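Side-chain contacts in CDP-4-keto-6-deoxy-D-glucose-3-dehydrase (Yersinia pseudotuberculosis, PDB 3BB8), which probably uses a pyridoxal phosphate-type cofactor to dehydrate CDP-4-keto-6-deoxy-D-glucose at C3 in the biosynthesis of lipopolysaccharide sugars: residues A[62-65]-A[66-70]; A[319-322]-A[323-327]; A[385-389]-A[390-394]; A[422-425]-A[426-429]. The protein carries 1 engineered substitution. All coordinates share one frame; numbering follows the deposited sequence.

Interaction 1: A[62-65]-A[66-70]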
loop_
_atom_site.group_PDB
_atom_site.type_symbol
_atom_site.label_atom_id
_atom_site.label_comp_id
_atom_site.label_asym_id
_atom_site.label_seq_id
_atom_site.Cartn_x
_atom_site.Cartn_y
_atom_site.Cartn_z
ATOM N N ARG A 62 -17.611 -7.589 1.492
ATOM C CA ARG A 62 -18.871 -7.275 0.833
ATOM C C ARG A 62 -18.717 -6.178 -0.219
ATOM O O ARG A 62 -18.951 -6.408 -1.408
ATOM C CB ARG A 62 -19.873 -6.870 1.917
ATOM C CG ARG A 62 -21.166 -6.244 1.476
ATOM C CD ARG A 62 -21.890 -5.738 2.727
ATOM N NE ARG A 62 -23.072 -4.945 2.410
ATOM C CZ ARG A 62 -23.622 -4.067 3.244
ATOM N NH1 ARG A 62 -23.094 -3.868 4.449
ATOM N NH2 ARG A 62 -24.696 -3.382 2.871
ATOM N N PHE A 63 -18.305 -4.991 0.207
ATOM C CA PHE A 63 -18.138 -3.888 -0.732
ATOM C C PHE A 63 -17.020 -4.080 -1.754
ATOM O O PHE A 63 -17.202 -3.765 -2.939
ATOM C CB PHE A 63 -17.925 -2.580 0.018
ATOM C CG PHE A 63 -19.115 -2.146 0.808
ATOM C CD1 PHE A 63 -19.191 -2.400 2.176
ATOM C CD2 PHE A 63 -20.172 -1.489 0.183
ATOM C CE1 PHE A 63 -20.300 -2.005 2.907
ATOM C CE2 PHE A 63 -21.285 -1.092 0.903
ATOM C CZ PHE A 63 -21.353 -1.347 2.268
ATOM N N ASN A 64 -15.871 -4.594 -1.314
ATOM C CA ASN A 64 -14.766 -4.796 -2.238
ATOM C C ASN A 64 -15.164 -5.761 -3.340
ATOM O O ASN A 64 -14.734 -5.606 -4.485
ATOM C CB ASN A 64 -13.524 -5.327 -1.522
ATOM C CG ASN A 64 -12.307 -5.394 -2.443
ATOM O OD1 ASN A 64 -11.774 -4.361 -2.855
ATOM N ND2 ASN A 64 -11.874 -6.611 -2.781
ATOM N N ASP A 65 -15.979 -6.760 -3.000
ATOM C CA ASP A 65 -16.435 -7.736 -3.994
ATOM C C ASP A 65 -17.318 -7.033 -5.009
ATOM O O ASP A 65 -17.168 -7.220 -6.217
ATOM C CB ASP A 65 -17.246 -8.868 -3.350
ATOM C CG ASP A 65 -16.407 -9.765 -2.469
ATOM O OD1 ASP A 65 -15.231 -10.020 -2.820
ATOM O OD2 ASP A 65 -16.928 -10.229 -1.430
ATOM N N ALA A 66 -18.247 -6.230 -4.504
ATOM C CA ALA A 66 -19.165 -5.479 -5.357
ATOM C C ALA A 66 -18.397 -4.522 -6.275
ATOM O O ALA A 66 -18.678 -4.432 -7.473
ATOM C CB ALA A 66 -20.160 -4.699 -4.494
ATOM N N PHE A 67 -17.419 -3.819 -5.709
ATOM C CA PHE A 67 -16.624 -2.875 -6.482
ATOM C C PHE A 67 -15.839 -3.543 -7.595
ATOM O O PHE A 67 -15.903 -3.110 -8.744
ATOM C CB PHE A 67 -15.656 -2.093 -5.580
ATOM C CG PHE A 67 -14.796 -1.110 -6.336
ATOM C CD1 PHE A 67 -13.576 -1.507 -6.885
ATOM C CD2 PHE A 67 -15.253 0.183 -6.587
ATOM C CE1 PHE A 67 -12.826 -0.637 -7.678
ATOM C CE2 PHE A 67 -14.509 1.061 -7.382
ATOM C CZ PHE A 67 -13.294 0.647 -7.929
ATOM N N GLU A 68 -15.104 -4.601 -7.265
ATOM C CA GLU A 68 -14.299 -5.277 -8.277
ATOM C C GLU A 68 -15.181 -5.819 -9.381
ATOM O O GLU A 68 -14.777 -5.877 -10.550
ATOM C CB GLU A 68 -13.476 -6.410 -7.657
ATOM C CG GLU A 68 -12.472 -5.938 -6.610
ATOM C CD GLU A 68 -11.638 -7.074 -6.032
ATOM O OE1 GLU A 68 -12.192 -8.174 -5.806
ATOM O OE2 GLU A 68 -10.431 -6.862 -5.789
ATOM N N LYS A 69 -16.397 -6.204 -9.001
ATOM C CA LYS A 69 -17.357 -6.744 -9.953
ATOM C C LYS A 69 -17.875 -5.660 -10.888
ATOM O O LYS A 69 -17.803 -5.801 -12.104
ATOM C CB LYS A 69 -18.539 -7.378 -9.215
ATOM C CG LYS A 69 -19.568 -8.037 -10.129
ATOM C CD LYS A 69 -20.806 -8.450 -9.341
ATOM C CE LYS A 69 -21.831 -9.164 -10.212
ATOM N NZ LYS A 69 -23.075 -9.433 -9.439
ATOM N N LYS A 70 -18.390 -4.575 -10.321
ATOM C CA LYS A 70 -18.928 -3.505 -11.154
ATOM C C LYS A 70 -17.875 -2.837 -12.041
ATOM O O LYS A 70 -18.187 -2.402 -13.147
ATOM C CB LYS A 70 -19.630 -2.445 -10.297
ATOM C CG LYS A 70 -20.580 -1.568 -11.123
ATOM C CD LYS A 70 -21.123 -0.366 -10.351
ATOM C CE LYS A 70 -22.073 -0.764 -9.234
ATOM N NZ LYS A 70 -22.548 0.431 -8.471
#
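Phe67 N donates to Phe63 O over 2.8 Å, the shortest hydrogen bond joining residues 62-65 to residues 66-70. Its N-H...O angle of 164° is close to straight, as expected where the first turns of helix 62-75 stack. Three further alpha-helical bonds, Ala66 to Arg62, Glu68 to Asn64 and Lys69 to Asp65, run alongside it, so each carbonyl of 62-65 receives the amide four residues on.

The side chains that meet are Asn64 and Glu68, also one turn apart. Glu68 places CG beside its own backbone N (chi1 -62°) and stays extended beyond it. CG thereby packs 3.1 Å from Asn64 O, and the carboxylate is carried back along the helix to the amide. Asn64 ND2 lies 3.3 Å from Glu68 CD and 3.4 Å from Glu68 OE1, but the angle to OE1 is too poor for a hydrogen bond. The amide and carboxylate planes are turned 54° apart. Both groups are engaged outside the segments: Asn64 OD1 bonds Thr82 OG1, and Glu68 OE2 takes Thr82 N, with a long, weak ion pair to Arg245. These partners would fix the orientation of both groups. Asp65 OD1 stands 4.6 Å from Glu68 OE1; these like charges are not in contact and would mildly disfavour each other.

Around this turn, Phe63 packs on helix 43-55, where Arg62 forms salt bridges with Asp55 and Glu51. Asn64, Ala66 and Phe67 lean on helix 293-323, while Phe67 and Glu68 reach strand 79-83.

Interaction 2: A[319-322]-A[323-327]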
loop_
_atom_site.group_PDB
_atom_site.type_symbol
_atom_site.label_atom_id
_atom_site.label_comp_id
_atom_site.label_asym_id
_atom_site.label_seq_id
_atom_site.Cartn_x
_atom_site.Cartn_y
_atom_site.Cartn_z
ATOM N N TYR A 319 -15.946 22.494 -24.664
ATOM C CA TYR A 319 -16.321 23.863 -24.360
ATOM C C TYR A 319 -15.070 24.729 -24.184
ATOM O O TYR A 319 -14.805 25.628 -24.981
ATOM C CB TYR A 319 -17.160 23.885 -23.081
ATOM C CG TYR A 319 -17.740 25.234 -22.731
ATOM C CD1 TYR A 319 -18.753 25.805 -23.507
ATOM C CD2 TYR A 319 -17.295 25.934 -21.613
ATOM C CE1 TYR A 319 -19.311 27.042 -23.170
ATOM C CE2 TYR A 319 -17.844 27.169 -21.270
ATOM C CZ TYR A 319 -18.853 27.716 -22.051
ATOM O OH TYR A 319 -19.404 28.931 -21.705
ATOM N N LEU A 320 -14.304 24.441 -23.138
ATOM C CA LEU A 320 -13.086 25.183 -22.832
ATOM C C LEU A 320 -12.167 25.383 -24.032
ATOM O O LEU A 320 -11.689 26.491 -24.264
ATOM C CB LEU A 320 -12.312 24.478 -21.717
ATOM C CG LEU A 320 -11.089 25.208 -21.164
ATOM C CD1 LEU A 320 -11.503 26.579 -20.615
ATOM C CD2 LEU A 320 -10.452 24.359 -20.072
ATOM N N LYS A 321 -11.918 24.317 -24.790
ATOM C CA LYS A 321 -11.038 24.415 -25.950
ATOM C C LYS A 321 -11.605 25.325 -27.036
ATOM O O LYS A 321 -10.863 26.039 -27.711
ATOM C CB LYS A 321 -10.768 23.035 -26.555
ATOM C CG LYS A 321 -9.781 23.092 -27.713
ATOM C CD LYS A 321 -9.661 21.779 -28.452
ATOM C CE LYS A 321 -8.729 21.915 -29.640
ATOM N NZ LYS A 321 -8.678 20.682 -30.454
ATOM N N ASP A 322 -12.920 25.276 -27.220
ATOM C CA ASP A 322 -13.570 26.109 -28.223
ATOM C C ASP A 322 -13.363 27.564 -27.830
ATOM O O ASP A 322 -12.909 28.380 -28.627
ATOM C CB ASP A 322 -15.067 25.801 -28.282
ATOM C CG ASP A 322 -15.802 26.690 -29.263
ATOM O OD1 ASP A 322 -15.561 26.556 -30.485
ATOM O OD2 ASP A 322 -16.610 27.531 -28.809
ATOM N N ALA A 323 -13.696 27.871 -26.585
ATOM C CA ALA A 323 -13.547 29.210 -26.055
ATOM C C ALA A 323 -12.098 29.714 -26.104
ATOM O O ALA A 323 -11.847 30.875 -26.435
ATOM C CB ALA A 323 -14.056 29.246 -24.633
ATOM N N LEU A 324 -11.152 28.840 -25.775
ATOM C CA LEU A 324 -9.729 29.186 -25.755
ATOM C C LEU A 324 -9.087 29.262 -27.138
ATOM O O LEU A 324 -7.895 29.542 -27.265
ATOM C CB LEU A 324 -8.969 28.168 -24.901
ATOM C CG LEU A 324 -8.297 28.633 -23.610
ATOM C CD1 LEU A 324 -9.139 29.663 -22.904
ATOM C CD2 LEU A 324 -8.057 27.414 -22.720
ATOM N N GLN A 325 -9.866 29.012 -28.179
ATOM C CA GLN A 325 -9.305 29.060 -29.517
ATOM C C GLN A 325 -8.877 30.493 -29.853
ATOM O O GLN A 325 -8.140 30.728 -30.807
ATOM C CB GLN A 325 -10.335 28.581 -30.532
ATOM C CG GLN A 325 -9.706 28.041 -31.798
ATOM C CD GLN A 325 -9.328 26.584 -31.666
ATOM O OE1 GLN A 325 -8.602 26.043 -32.495
ATOM N NE2 GLN A 325 -9.838 25.934 -30.628
ATOM N N SER A 326 -9.343 31.446 -29.054
ATOM C CA SER A 326 -9.028 32.850 -29.261
ATOM C C SER A 326 -7.582 33.190 -28.924
ATOM O O SER A 326 -7.093 34.266 -29.276
ATOM C CB SER A 326 -9.953 33.712 -28.414
ATOM O OG SER A 326 -9.781 33.424 -27.042
ATOM N N CYS A 327 -6.899 32.277 -28.240
ATOM C CA CYS A 327 -5.514 32.497 -27.861
ATOM C C CYS A 327 -4.557 31.631 -28.671
ATOM O O CYS A 327 -3.362 31.614 -28.410
ATOM C CB CYS A 327 -5.335 32.200 -26.378
ATOM S SG CYS A 327 -6.480 33.086 -25.322
#
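Gln325 folds back over the last turn of helix 293-323, and its side chain can be traced atom by atom against Lys321 and Asp322. CB rests 3.2 Å from Asp322 O. From there CG swings beside the residue's own carbonyl carbon, and a bend at the next torsion (chi2 85°) turns the amide back toward the helix instead of outward. At the tip, NE2 meets Lys321 O at 3.1 Å in a weak hydrogen bond, its N-H...O angle being 131°. The two side chains lie side by side and point the same way, with Gln325 NE2 4.1 Å from Lys321 CG. The lysine chain is extended, and its NZ goes on to bond Pro334 O.

The backbone is consistent with a side-chain donor at Lys321 O. Ala323 N and Leu324 N still make alpha-helical bonds to Tyr319 O and Leu320 O, the first at 174°. Gln325 N instead donates to Asp322 O, three residues back, at 3.1 Å; it stands well above that carbonyl plane. It is 3.2 Å from Lys321 O, but poorly angled for a bond.

On the inner side Leu320 and Leu324 lie side by side, with Leu320 CG 4.1 Å from Leu324 CD2. Both also pack on Phe347 of strand 347-351 and on Val426 of helix 419-432.

The arrangement is that of a helix C-terminus passing from alpha to 3-10 hydrogen bonding, with a glutamine amide supplementing the backbone donors before the chain leaves for strand 331-332.

Interaction 3: A[385-389]-A[390-394]; sequences PYFHD and VKYRV
A type I beta turn from Phe387 to Val390, with His388 and Asp389 at its corners, links the short 3-10 segment beginning at Pro385 to the chain that becomes strand 393-394. The CA atoms of Phe387 and Val390 are only 5.1 Å apart, yet the closing bond, Val390 N to Phe387 O, is weak: 3.4 Å long, with an N-H...O angle of 141°. At the corners, His388 ND1 makes another weak bond to Asp389 OD2.

Side-chain packing across the turn centres on the Phe387 ring. Val390 comes to it with both methyl branches: CG2 lies over one face, while CG1 is 4.0 Å from Phe387 CE2. CG2 also touches Tyr386 O at 3.6 Å. Tyr392 supplies the second approach. Its CD1 stands near the plane of the Phe387 ring, at the edge, 3.7 Å from CD2 of that ring. The two rings form an offset edge-to-face pair, the edge of Phe387 turned toward the face of Tyr392, with centroids 5.5 Å apart and planes inclined at 63°. The Tyr392 ring is brought there by a first torsion of 64°, which sets CG between the backbone N and the carbonyl carbon.

Ile128 of helix 121-129 packs on Phe387 and Val390, and Tyr386 OH bonds Asn125 OD1 on the same helix. Tyr386 also makes backbone hydrogen bonds to the second subunit.

With one feeble backbone bond spanning the turn, its shape probably owes much to apolar and aromatic contact, in which Val390 over a face and Tyr392 at an edge, with Ile128 and Leu381, would limit how the Phe387 ring can turn.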
loop_
_atom_site.group_PDB
_atom_site.type_symbol
_atom_site.label_atom_id
_atom_site.label_comp_id
_atom_site.label_asym_id
_atom_site.label_seq_id
_atom_site.Cartn_x
_atom_site.Cartn_y
_atom_site.Cartn_z
ATOM N N PRO A 385 15.929 14.864 -10.017
ATOM C CA PRO A 385 17.039 14.526 -9.131
ATOM C C PRO A 385 17.202 13.057 -8.770
ATOM O O PRO A 385 18.335 12.592 -8.679
ATOM C CB PRO A 385 16.808 15.414 -7.901
ATOM C CG PRO A 385 15.426 15.901 -8.027
ATOM C CD PRO A 385 15.191 16.025 -9.506
ATOM N N TYR A 386 16.108 12.309 -8.580
ATOM C CA TYR A 386 16.281 10.895 -8.206
ATOM C C TYR A 386 16.764 10.046 -9.356
ATOM O O TYR A 386 17.116 8.892 -9.160
ATOM C CB TYR A 386 14.996 10.276 -7.611
ATOM C CG TYR A 386 13.954 9.775 -8.608
ATOM C CD1 TYR A 386 13.020 10.653 -9.183
ATOM C CD2 TYR A 386 13.868 8.419 -8.932
ATOM C CE1 TYR A 386 12.018 10.188 -10.050
ATOM C CE2 TYR A 386 12.869 7.937 -9.799
ATOM C CZ TYR A 386 11.945 8.828 -10.351
ATOM O OH TYR A 386 10.937 8.357 -11.173
ATOM N N PHE A 387 16.789 10.607 -10.561
ATOM C CA PHE A 387 17.268 9.839 -11.711
ATOM C C PHE A 387 18.773 10.018 -11.938
ATOM O O PHE A 387 19.325 9.494 -12.902
ATOM C CB PHE A 387 16.527 10.245 -12.986
ATOM C CG PHE A 387 15.608 9.186 -13.514
ATOM C CD1 PHE A 387 14.348 8.987 -12.943
ATOM C CD2 PHE A 387 16.001 8.379 -14.581
ATOM C CE1 PHE A 387 13.487 7.990 -13.435
ATOM C CE2 PHE A 387 15.158 7.383 -15.082
ATOM C CZ PHE A 387 13.891 7.189 -14.507
ATOM N N HIS A 388 19.426 10.748 -11.040
ATOM C CA HIS A 388 20.853 11.021 -11.161
ATOM C C HIS A 388 21.732 9.809 -11.426
ATOM O O HIS A 388 22.624 9.872 -12.268
ATOM C CB HIS A 388 21.356 11.746 -9.910
ATOM C CG HIS A 388 22.777 12.213 -10.009
ATOM N ND1 HIS A 388 23.852 11.351 -9.969
ATOM C CD2 HIS A 388 23.299 13.456 -10.146
ATOM C CE1 HIS A 388 24.974 12.041 -10.074
ATOM N NE2 HIS A 388 24.666 13.321 -10.183
ATOM N N ASP A 389 21.483 8.705 -10.725
ATOM C CA ASP A 389 22.296 7.505 -10.898
ATOM C C ASP A 389 21.578 6.277 -11.444
ATOM O O ASP A 389 22.179 5.217 -11.570
ATOM C CB ASP A 389 22.963 7.146 -9.570
ATOM C CG ASP A 389 24.071 8.110 -9.201
ATOM O OD1 ASP A 389 24.119 8.544 -8.028
ATOM O OD2 ASP A 389 24.897 8.429 -10.088
ATOM N N VAL A 390 20.298 6.413 -11.766
ATOM C CA VAL A 390 19.532 5.297 -12.306
ATOM C C VAL A 390 20.087 4.827 -13.654
ATOM O O VAL A 390 20.545 5.627 -14.461
ATOM C CB VAL A 390 18.047 5.689 -12.494
ATOM C CG1 VAL A 390 17.297 4.588 -13.231
ATOM C CG2 VAL A 390 17.411 5.954 -11.142
ATOM N N LYS A 391 20.055 3.522 -13.891
ATOM C CA LYS A 391 20.536 3.004 -15.156
ATOM C C LYS A 391 19.389 2.986 -16.153
ATOM O O LYS A 391 18.372 2.328 -15.930
ATOM C CB LYS A 391 21.102 1.585 -15.005
ATOM C CG LYS A 391 21.448 0.954 -16.352
ATOM C CD LYS A 391 22.345 -0.282 -16.249
ATOM C CE LYS A 391 22.751 -0.759 -17.653
ATOM N NZ LYS A 391 23.704 -1.907 -17.652
ATOM N N TYR A 392 19.555 3.711 -17.253
ATOM C CA TYR A 392 18.526 3.766 -18.282
ATOM C C TYR A 392 19.109 4.034 -19.659
ATOM O O TYR A 392 20.290 4.336 -19.799
ATOM C CB TYR A 392 17.512 4.864 -17.962
ATOM C CG TYR A 392 18.094 6.258 -17.958
ATOM C CD1 TYR A 392 18.597 6.824 -16.786
ATOM C CD2 TYR A 392 18.121 7.025 -19.123
ATOM C CE1 TYR A 392 19.105 8.124 -16.773
ATOM C CE2 TYR A 392 18.628 8.322 -19.121
ATOM C CZ TYR A 392 19.115 8.864 -17.947
ATOM O OH TYR A 392 19.608 10.149 -17.945
ATOM N N ARG A 393 18.268 3.914 -20.677
ATOM C CA ARG A 393 18.684 4.184 -22.043
ATOM C C ARG A 393 17.636 5.063 -22.698
ATOM O O ARG A 393 16.449 4.974 -22.380
ATOM C CB ARG A 393 18.822 2.901 -22.866
ATOM C CG ARG A 393 19.949 1.987 -22.447
ATOM C CD ARG A 393 20.360 1.055 -23.596
ATOM N NE ARG A 393 19.247 0.285 -24.156
ATOM C CZ ARG A 393 18.633 0.565 -25.303
ATOM N NH1 ARG A 393 19.015 1.610 -26.033
ATOM N NH2 ARG A 393 17.648 -0.214 -25.733
ATOM N N VAL A 394 18.088 5.917 -23.610
ATOM C CA VAL A 394 17.192 6.793 -24.345
ATOM C C VAL A 394 17.552 6.724 -25.829
ATOM O O VAL A 394 18.678 7.021 -26.228
ATOM C CB VAL A 394 17.278 8.247 -23.832
ATOM C CG1 VAL A 394 18.714 8.660 -23.683
ATOM C CG2 VAL A 394 16.556 9.183 -24.789
#

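Interaction 4: A[422-425]-A[426-429]; sequences LDYV and VSKF
Tyr424 and Lys428 meet one turn apart on helix 419-432, whose regular alpha-helical bonding is supplemented by a serine hydroxyl.

Among the hydrogen bonds, Tyr424 O is gripped twice. Ser427 OG donates to it at 2.8 Å and Lys428 N at 3.2 Å, both from the same face of the carbonyl plane. The hydroxyl gets there through a chi1 of 77°, which folds OG back toward the preceding turn. Val425 O likewise takes Phe429 N, in its carbonyl plane, together with a weak bond from Lys428 N.

The aromatic contact is a CH-pi interaction: Lys428 CG sits 4.3 Å from the centroid of the Tyr424 ring, 24° off the normal. CG lies over the rim of the ring near CZ, and the bend at chi2 brings CE back to the hydroxyl end, 3.2 Å from Tyr424 OH. The polar ends part, NZ to a salt bridge with Glu431 and OH to Ala369 O.

Apolar packing involves Val425 and Phe429, side by side and both touching Ile411 of strand 408-411. Val425 CG1 is 4.0 Å from Phe429 CD1, and that same CD1 brings the ring edge, in plane, 3.6 Å from Val425 O.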
loop_
_atom_site.group_PDB
_atom_site.type_symbol
_atom_site.label_atom_id
_atom_site.label_comp_id
_atom_site.label_asym_id
_atom_site.label_seq_id
_atom_site.Cartn_x
_atom_site.Cartn_y
_atom_site.Cartn_z
ATOM N N LEU A 422 -15.437 27.772 -16.088
ATOM C CA LEU A 422 -14.655 27.792 -17.309
ATOM C C LEU A 422 -14.643 29.142 -18.014
ATOM O O LEU A 422 -13.586 29.605 -18.457
ATOM C CB LEU A 422 -15.153 26.709 -18.263
ATOM C CG LEU A 422 -15.083 25.275 -17.722
ATOM C CD1 LEU A 422 -15.512 24.300 -18.811
ATOM C CD2 LEU A 422 -13.668 24.959 -17.259
ATOM N N ASP A 423 -15.812 29.768 -18.133
ATOM C CA ASP A 423 -15.899 31.068 -18.783
ATOM C C ASP A 423 -14.976 32.041 -18.058
ATOM O O ASP A 423 -14.294 32.849 -18.691
ATOM C CB ASP A 423 -17.345 31.584 -18.757
ATOM C CG ASP A 423 -18.212 30.942 -19.824
ATOM O OD1 ASP A 423 -19.447 30.898 -19.644
ATOM O OD2 ASP A 423 -17.660 30.490 -20.855
ATOM N N TYR A 424 -14.949 31.947 -16.732
ATOM C CA TYR A 424 -14.101 32.821 -15.937
ATOM C C TYR A 424 -12.634 32.582 -16.275
ATOM O O TYR A 424 -11.858 33.530 -16.403
ATOM C CB TYR A 424 -14.318 32.581 -14.445
ATOM C CG TYR A 424 -13.307 33.303 -13.584
ATOM C CD1 TYR A 424 -13.369 34.686 -13.411
ATOM C CD2 TYR A 424 -12.253 32.614 -12.990
ATOM C CE1 TYR A 424 -12.405 35.364 -12.667
ATOM C CE2 TYR A 424 -11.283 33.281 -12.245
ATOM C CZ TYR A 424 -11.366 34.654 -12.089
ATOM O OH TYR A 424 -10.416 35.315 -11.354
ATOM N N VAL A 425 -12.258 31.312 -16.404
ATOM C CA VAL A 425 -10.887 30.962 -16.734
ATOM C C VAL A 425 -10.524 31.562 -18.086
ATOM O O VAL A 425 -9.470 32.182 -18.236
ATOM C CB VAL A 425 -10.696 29.422 -16.782
ATOM C CG1 VAL A 425 -9.392 29.062 -17.478
ATOM C CG2 VAL A 425 -10.704 28.868 -15.370
ATOM N N VAL A 426 -11.401 31.369 -19.064
ATOM C CA VAL A 426 -11.181 31.888 -20.407
ATOM C C VAL A 426 -10.967 33.405 -20.421
ATOM O O VAL A 426 -10.126 33.907 -21.162
ATOM C CB VAL A 426 -12.368 31.534 -21.345
ATOM C CG1 VAL A 426 -12.304 32.360 -22.619
ATOM C CG2 VAL A 426 -12.318 30.064 -21.707
ATOM N N SER A 427 -11.720 34.133 -19.604
ATOM C CA SER A 427 -11.580 35.583 -19.572
ATOM C C SER A 427 -10.206 35.954 -19.026
ATOM O O SER A 427 -9.629 36.980 -19.404
ATOM C CB SER A 427 -12.686 36.219 -18.716
ATOM O OG SER A 427 -12.433 36.079 -17.328
ATOM N N LYS A 428 -9.678 35.116 -18.139
ATOM C CA LYS A 428 -8.367 35.376 -17.566
ATOM C C LYS A 428 -7.262 35.137 -18.590
ATOM O O LYS A 428 -6.258 35.846 -18.600
ATOM C CB LYS A 428 -8.153 34.527 -16.316
ATOM C CG LYS A 428 -8.875 35.083 -15.100
ATOM C CD LYS A 428 -8.407 36.498 -14.833
ATOM C CE LYS A 428 -9.105 37.129 -13.647
ATOM N NZ LYS A 428 -8.614 38.529 -13.427
ATOM N N PHE A 429 -7.443 34.147 -19.457
ATOM C CA PHE A 429 -6.442 33.888 -20.479
ATOM C C PHE A 429 -6.459 35.065 -21.456
ATOM O O PHE A 429 -5.410 35.568 -21.867
ATOM C CB PHE A 429 -6.746 32.590 -21.229
ATOM C CG PHE A 429 -6.016 31.390 -20.692
ATOM C CD1 PHE A 429 -6.439 30.758 -19.527
ATOM C CD2 PHE A 429 -4.900 30.886 -21.361
ATOM C CE1 PHE A 429 -5.766 29.637 -19.033
ATOM C CE2 PHE A 429 -4.219 29.766 -20.874
ATOM C CZ PHE A 429 -4.655 29.141 -19.709
#

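Overall arrangement
Along the chain the four contacts follow one another without nesting, all within the aminotransferase fold. Interactions 2 and 4 are neighbours, centres about 9 Å apart: the end of helix 293-323 lies against helix 419-432, with a probable hydrogen bond from Tyr319 OH to Asp423 OD2 (2.5 Å) and Val426 packed on Ala323 and Leu324. Interactions 1 and 3 are remote, about 39 Å apart between centres on opposite sides of the chain's centre, and each is 38-40 Å from the other pair. Helix 293-323 bridges part of this span, since its earlier residues pack against interaction 1, where the Phe67 side chain is about 12 Å from a bound pyridoxal phosphate, whereas interaction 3 adjoins the second subunit.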